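Trichomaglin (Trichosanthes lepiniana, PDB 1SGL) is an S-like ribonuclease of the RNase T2 family that probably cleaves single-stranded RNA. Local coordinates at residues P111-E116 / K185-R190. Residues are numbered along the deposited sequence; the frame is centred on the assembly and turned at random.
Sequences PVIKGE and KDFKPR
V112 and I113 meet K185 and F187 in a small apolar contact between two loops of the RNase T2 alpha+beta fold. No hydrogen bond crosses it. Segment 111-116 lies in the loop between helix 97-106 and helix 116-129 and runs into the start of the second helix. Segment 185-190 contains the turn between the antiparallel strands 176-184 and 189-190, so the contact joins a loop between helices to one end of the main sheet.

V112 carries the largest share. Its CG1 lies anti to the backbone N (chi1 -172°) and reaches the turn at two points. It sits 3.7 Å from the backbone O of K185, a van der Waals contact, and 4.1 Å from CE2 of F187. The other methyl, CG2, packs 4.0 Å from CD of K185, whose bent chain crosses the valine at about a right angle.

The far end of the F187 ring, CE2 and CZ, makes the contact with the loop. Its backbone is in the left-handed region (phi 62°, psi 30°), within the reversal between strands 176-184 and 189-190. The ring is also bordered by F8, with the two ring planes nearly parallel, by L126 of helix 116-129 and by K122 in a cation-pi contact. V112 touches F8 of strand 7-14 as well, so sheet, helix and both loops share one apolar patch.

Within the turn, NZ of K188 donates to the backbone O of D186 at 3.1 Å. I113 is buried and also packs on N118 and Y119. Its CG1 meets the F187 ring at the edge, near the ring plane, 4.0 Å from CZ.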
loop_
_atom_site.group_PDB
_atom_site.type_symbol
_atom_site.label_atom_id
_atom_site.label_comp_id
_atom_site.label_asym_id
_atom_site.label_seq_id
_atom_site.Cartn_x
_atom_site.Cartn_y
_atom_site.Cartn_z
ATOM N N PRO A 111 10.716 -10.616 -15.475
ATOM C CA PRO A 111 12.095 -10.313 -15.079
ATOM C C PRO A 111 12.378 -8.846 -14.735
ATOM O O PRO A 111 13.533 -8.467 -14.552
ATOM C CB PRO A 111 12.884 -10.754 -16.295
ATOM C CG PRO A 111 12.000 -10.246 -17.399
ATOM C CD PRO A 111 10.613 -10.687 -16.944
ATOM N N VAL A 112 11.343 -8.015 -14.668
ATOM C CA VAL A 112 11.558 -6.609 -14.334
ATOM C C VAL A 112 12.074 -6.563 -12.900
ATOM O O VAL A 112 12.953 -5.773 -12.567
ATOM C CB VAL A 112 10.251 -5.790 -14.437
ATOM C CG1 VAL A 112 10.559 -4.317 -14.266
ATOM C CG2 VAL A 112 9.576 -6.046 -15.780
ATOM N N ILE A 113 11.504 -7.414 -12.057
ATOM C CA ILE A 113 11.909 -7.531 -10.662
ATOM C C ILE A 113 12.322 -8.987 -10.488
ATOM O O ILE A 113 11.523 -9.891 -10.719
ATOM C CB ILE A 113 10.744 -7.226 -9.689
ATOM C CG1 ILE A 113 10.340 -5.753 -9.807
ATOM C CG2 ILE A 113 11.158 -7.568 -8.258
ATOM C CD1 ILE A 113 9.217 -5.345 -8.882
ATOM N N LYS A 114 13.568 -9.216 -10.095
ATOM C CA LYS A 114 14.052 -10.582 -9.922
ATOM C C LYS A 114 14.409 -10.924 -8.484
ATOM O O LYS A 114 15.424 -10.471 -7.966
ATOM C CB LYS A 114 15.279 -10.825 -10.805
ATOM C CG LYS A 114 15.025 -10.675 -12.298
ATOM C CD LYS A 114 16.287 -10.974 -13.097
ATOM C CE LYS A 114 16.069 -10.767 -14.589
ATOM N NZ LYS A 114 17.276 -11.155 -15.377
ATOM N N GLY A 115 13.569 -11.723 -7.842
ATOM C CA GLY A 115 13.851 -12.130 -6.480
ATOM C C GLY A 115 13.335 -11.253 -5.358
ATOM O O GLY A 115 13.046 -10.066 -5.543
ATOM N N GLU A 116 13.240 -11.863 -4.180
ATOM C CA GLU A 116 12.767 -11.206 -2.968
ATOM C C GLU A 116 13.428 -9.878 -2.669
ATOM O O GLU A 116 12.762 -8.856 -2.553
ATOM C CB GLU A 116 12.981 -12.111 -1.762
ATOM C CG GLU A 116 11.942 -13.165 -1.591
ATOM C CD GLU A 116 12.164 -13.966 -0.332
ATOM O OE1 GLU A 116 12.232 -13.354 0.754
ATOM O OE2 GLU A 116 12.271 -15.202 -0.432
ATOM N N LYS A 185 7.258 0.270 -16.557
ATOM C CA LYS A 185 8.331 -0.704 -16.352
ATOM C C LYS A 185 9.618 -0.054 -15.869
ATOM O O LYS A 185 10.431 -0.709 -15.226
ATOM C CB LYS A 185 8.630 -1.471 -17.640
ATOM C CG LYS A 185 7.460 -2.236 -18.226
ATOM C CD LYS A 185 7.033 -3.379 -17.341
ATOM C CE LYS A 185 5.935 -4.199 -18.006
ATOM N NZ LYS A 185 6.398 -4.911 -19.232
ATOM N N ASP A 186 9.812 1.221 -16.194
ATOM C CA ASP A 186 11.009 1.943 -15.767
ATOM C C ASP A 186 10.788 2.614 -14.409
ATOM O O ASP A 186 11.592 3.424 -13.958
ATOM C CB ASP A 186 11.408 2.996 -16.808
ATOM C CG ASP A 186 12.087 2.388 -18.028
ATOM O OD1 ASP A 186 12.450 3.152 -18.946
ATOM O OD2 ASP A 186 12.264 1.151 -18.070
ATOM N N PHE A 187 9.678 2.274 -13.770
ATOM C CA PHE A 187 9.352 2.813 -12.464
ATOM C C PHE A 187 9.169 4.316 -12.416
ATOM O O PHE A 187 9.459 4.948 -11.411
ATOM C CB PHE A 187 10.402 2.358 -11.452
ATOM C CG PHE A 187 10.403 0.874 -11.232
ATOM C CD1 PHE A 187 9.371 0.264 -10.526
ATOM C CD2 PHE A 187 11.391 0.075 -11.793
ATOM C CE1 PHE A 187 9.320 -1.125 -10.387
ATOM C CE2 PHE A 187 11.351 -1.317 -11.659
ATOM C CZ PHE A 187 10.312 -1.916 -10.956
ATOM N N LYS A 188 8.709 4.890 -13.519
ATOM C CA LYS A 188 8.418 6.315 -13.547
ATOM C C LYS A 188 6.910 6.417 -13.337
ATOM O O LYS A 188 6.150 5.580 -13.832
ATOM C CB LYS A 188 8.801 6.939 -14.892
ATOM C CG LYS A 188 10.248 7.407 -14.970
ATOM C CD LYS A 188 11.230 6.266 -14.748
ATOM C CE LYS A 188 12.665 6.787 -14.644
ATOM N NZ LYS A 188 13.655 5.688 -14.454
ATOM N N PRO A 189 6.458 7.436 -12.595
ATOM C CA PRO A 189 5.022 7.609 -12.342
ATOM C C PRO A 189 4.181 7.783 -13.604
ATOM O O PRO A 189 4.604 8.407 -14.574
ATOM C CB PRO A 189 4.977 8.843 -11.439
ATOM C CG PRO A 189 6.291 8.746 -10.687
ATOM C CD PRO A 189 7.251 8.384 -11.793
ATOM N N ARG A 190 2.979 7.224 -13.560
ATOM C CA ARG A 190 2.029 7.288 -14.661
ATOM C C ARG A 190 0.635 7.445 -14.068
ATOM O O ARG A 190 0.334 6.865 -13.023
ATOM C CB ARG A 190 2.093 5.989 -15.475
ATOM C CG ARG A 190 3.319 5.875 -16.350
ATOM C CD ARG A 190 3.227 6.850 -17.517
ATOM N NE ARG A 190 4.399 6.807 -18.382
ATOM C CZ ARG A 190 5.545 7.423 -18.117
ATOM N NH1 ARG A 190 5.672 8.135 -17.008
ATOM N NH2 ARG A 190 6.566 7.324 -18.961
#